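Local coordinates for signal transduction histidine-protein kinase/phosphatase MprB (Mycobacterium hassiacum, PDB 6BLK) that probably uses ATP to autophosphorylate on a histidine as the sensor kinase of a two-component system, this piece being its ATP-binding catalytic domain, at residues V51-D56 with A120-V125. Residues are numbered along the deposited sequence; the frame is centred on the assembly and turned at random.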
ATOM      1  N   VAL A  51       2.409  -4.368  -2.715  1.00 11.27           N
ATOM      2  CA  VAL A  51       2.747  -2.951  -2.764  1.00 13.31           C
ATOM      3  C   VAL A  51       2.195  -2.314  -4.037  1.00 13.51           C
ATOM      4  O   VAL A  51       1.631  -1.213  -3.995  1.00 12.98           O
ATOM      5  CB  VAL A  51       4.265  -2.756  -2.629  1.00 13.44           C
ATOM      6  CG1 VAL A  51       4.642  -1.300  -2.821  1.00 15.91           C
ATOM      7  CG2 VAL A  51       4.753  -3.249  -1.270  1.00 17.39           C
ATOM      8  N   LEU A  52       2.350  -2.986  -5.183  1.00 12.45           N
ATOM      9  CA  LEU A  52       1.830  -2.424  -6.437  1.00 10.49           C
ATOM     10  C   LEU A  52       0.323  -2.241  -6.363  1.00 13.93           C
ATOM     11  O   LEU A  52      -0.210  -1.242  -6.862  1.00 16.73           O
ATOM     12  CB  LEU A  52       2.211  -3.308  -7.615  1.00 12.16           C
ATOM     13  CG  LEU A  52       1.713  -2.882  -8.994  1.00 24.01           C
ATOM     14  CD1 LEU A  52       2.258  -1.509  -9.311  1.00 25.11           C
ATOM     15  CD2 LEU A  52       2.152  -3.909 -10.039  1.00 23.69           C
ATOM     16  N   ASN A  53      -0.396  -3.170  -5.737  1.00 11.86           N
ATOM     17  CA  ASN A  53      -1.840  -2.997  -5.669  1.00 10.00           C
ATOM     18  C   ASN A  53      -2.216  -1.762  -4.856  1.00 11.44           C
ATOM     19  O   ASN A  53      -3.182  -1.063  -5.191  1.00 13.18           O
ATOM     20  CB  ASN A  53      -2.514  -4.233  -5.081  1.00 13.21           C
ATOM     21  CG  ASN A  53      -2.546  -5.410  -6.052  1.00 14.59           C
ATOM     22  OD1 ASN A  53      -2.022  -5.357  -7.167  1.00 16.78           O
ATOM     23  ND2 ASN A  53      -3.162  -6.484  -5.618  1.00 16.15           N
ATOM     24  N   VAL A  54      -1.475  -1.481  -3.777  1.00 11.50           N
ATOM     25  CA  VAL A  54      -1.770  -0.282  -2.985  1.00 11.66           C
ATOM     26  C   VAL A  54      -1.362   0.968  -3.738  1.00 10.83           C
ATOM     27  O   VAL A  54      -2.111   1.943  -3.762  1.00 13.59           O
ATOM     28  CB  VAL A  54      -1.118  -0.345  -1.590  1.00 12.47           C
ATOM     29  CG1 VAL A  54      -1.377   0.936  -0.817  1.00 15.18           C
ATOM     30  CG2 VAL A  54      -1.673  -1.504  -0.811  1.00  9.74           C
ATOM     31  N   LEU A  55      -0.193   0.951  -4.379  1.00 12.86           N
ATOM     32  CA  LEU A  55       0.238   2.100  -5.168  1.00 13.60           C
ATOM     33  C   LEU A  55      -0.720   2.364  -6.305  1.00 15.75           C
ATOM     34  O   LEU A  55      -0.979   3.525  -6.638  1.00 15.07           O
ATOM     35  CB  LEU A  55       1.638   1.901  -5.716  1.00 12.31           C
ATOM     36  CG  LEU A  55       2.757   1.929  -4.680  1.00 14.94           C
ATOM     37  CD1 LEU A  55       4.051   1.565  -5.380  1.00 14.47           C
ATOM     38  CD2 LEU A  55       2.894   3.292  -3.998  1.00 18.57           C
ATOM     39  N   ASP A  56      -1.239   1.304  -6.931  1.00 18.34           N
ATOM     40  CA  ASP A  56      -2.162   1.485  -8.043  1.00 13.88           C
ATOM     41  C   ASP A  56      -3.430   2.207  -7.592  1.00 17.73           C
ATOM     42  O   ASP A  56      -3.912   3.107  -8.292  1.00 13.12           O
ATOM     43  CB  ASP A  56      -2.508   0.145  -8.678  1.00 16.51           C
ATOM     44  CG  ASP A  56      -3.320   0.305  -9.930  1.00 27.95           C
ATOM     45  OD1 ASP A  56      -2.775   0.902 -10.883  1.00 27.02           O
ATOM     46  OD2 ASP A  56      -4.485  -0.153  -9.934  1.00 27.58           O
ATOM     47  N   ALA A 120      -8.044  -7.257  -1.254  1.00  7.51           N
ATOM     48  CA  ALA A 120      -8.107  -8.614  -0.694  1.00 10.70           C
ATOM     49  C   ALA A 120      -6.790  -9.371  -0.883  1.00 10.13           C
ATOM     50  O   ALA A 120      -6.355 -10.113   0.010  1.00 10.69           O
ATOM     51  CB  ALA A 120      -9.266  -9.383  -1.328  1.00 12.66           C
ATOM     52  N   ILE A 121      -6.153  -9.223  -2.043  1.00 12.51           N
ATOM     53  CA  ILE A 121      -4.847  -9.829  -2.284  1.00 11.63           C
ATOM     54  C   ILE A 121      -3.810  -9.244  -1.337  1.00 10.66           C
ATOM     55  O   ILE A 121      -2.971  -9.963  -0.800  1.00 11.89           O
ATOM     56  CB  ILE A 121      -4.442  -9.637  -3.754  1.00 12.01           C
ATOM     57  CG1 ILE A 121      -5.380 -10.448  -4.651  1.00 22.53           C
ATOM     58  CG2 ILE A 121      -2.978  -9.969  -4.015  1.00 19.34           C
ATOM     59  CD1 ILE A 121      -5.376 -11.941  -4.413  1.00 30.74           C
ATOM     60  N   VAL A 122      -3.836  -7.932  -1.137  1.00  9.99           N
ATOM     61  CA  VAL A 122      -2.903  -7.277  -0.225  1.00 12.64           C
ATOM     62  C   VAL A 122      -3.008  -7.887   1.173  1.00 14.77           C
ATOM     63  O   VAL A 122      -1.995  -8.197   1.802  1.00 11.33           O
ATOM     64  CB  VAL A 122      -3.154  -5.755  -0.180  1.00 16.30           C
ATOM     65  CG1 VAL A 122      -2.338  -5.112   0.896  1.00 13.04           C
ATOM     66  CG2 VAL A 122      -2.830  -5.141  -1.500  1.00 11.12           C
ATOM     67  N   LYS A 123      -4.232  -7.964   1.716  1.00 11.97           N
ATOM     68  CA  LYS A 123      -4.452  -8.546   3.037  1.00 11.80           C
ATOM     69  C   LYS A 123      -3.910  -9.971   3.113  1.00 11.24           C
ATOM     70  O   LYS A 123      -3.219 -10.327   4.083  1.00 11.45           O
ATOM     71  CB  LYS A 123      -5.937  -8.512   3.393  1.00 13.62           C
ATOM     72  CG  LYS A 123      -6.232  -9.108   4.734  1.00 12.88           C
ATOM     73  CD  LYS A 123      -7.671  -8.989   5.099  1.00 18.70           C
ATOM     74  CE  LYS A 123      -8.002  -9.706   6.404  1.00 19.10           C
ATOM     75  NZ  LYS A 123      -8.122  -8.760   7.529  1.00 44.34           N
ATOM     76  N   GLN A 124      -4.138 -10.784   2.080  1.00 10.44           N
ATOM     77  CA  GLN A 124      -3.643 -12.166   2.107  1.00 13.76           C
ATOM     78  C   GLN A 124      -2.111 -12.199   2.189  1.00 11.56           C
ATOM     79  O   GLN A 124      -1.515 -12.904   3.031  1.00 12.60           O
ATOM     80  CB  GLN A 124      -4.140 -12.902   0.860  1.00 17.34           C
ATOM     81  CG  GLN A 124      -3.756 -14.402   0.864  1.00 14.31           C
ATOM     82  CD  GLN A 124      -4.633 -15.246  -0.058  1.00 43.17           C
ATOM     83  OE1 GLN A 124      -5.727 -14.830  -0.457  1.00 42.78           O
ATOM     84  NE2 GLN A 124      -4.154 -16.437  -0.399  1.00 56.34           N
ATOM     85  N   VAL A 125      -1.454 -11.425   1.330  1.00 11.15           N
ATOM     86  CA  VAL A 125       0.007 -11.388   1.307  1.00 12.54           C
ATOM     87  C   VAL A 125       0.548 -10.893   2.635  1.00  8.60           C
ATOM     88  O   VAL A 125       1.474 -11.488   3.222  1.00  9.97           O
ATOM     89  CB  VAL A 125       0.492 -10.511   0.149  1.00 12.92           C
ATOM     90  CG1 VAL A 125       1.957 -10.276   0.255  1.00 13.67           C
ATOM     91  CG2 VAL A 125       0.187 -11.152  -1.179  1.00 12.02           C
TER
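Asn-53 and Val-54 meet Ile-121 and Val-122 where two helices of the Bergerat ATP-binding fold, shared by histidine kinases, gyrase B and Hsp90, pack side by side. The pair is a worked example of a small, largely apolar helix interface that lies beside a nucleotide site: the local axes approach to 9.3 Å and run roughly antiparallel, at 145°, burying just 155 Å² between the two segments.

Along helix 44-60, Val-51 points away from helix 118-128 and touches Ser-18 of helix 11-25 and Leu-82 of strand 79-85. Asn-53 then supplies the mixed part of the interface. Asn-53 CB rests on Val-122 CG2 at 3.7 Å, while the amide comes alongside Ile-121, Asn-53 ND2 lying 3.8 Å from Ile-121 CG2. With CG beside the backbone N (chi1 -74°), Asn-53 ND2 also donates a hydrogen bond to the carbonyl oxygen of Gly-118, an ATP-binding residue at the start of helix 118-128. One side chain thus combines apolar packing with a polar tie to that helix's first turn, and lies about 6 Å from the bound ATP and magnesium ion at the nearest atoms.

Next comes Val-54, buried, which touches Ile-84 of strand 79-85 as well as Val-122. It crosses Val-122 at about a right angle, and the Val-54 CG2 methyl faces both branches of that residue, 3.9 Å from Val-122 CG2 and 4.0 Å from Val-122 CG1.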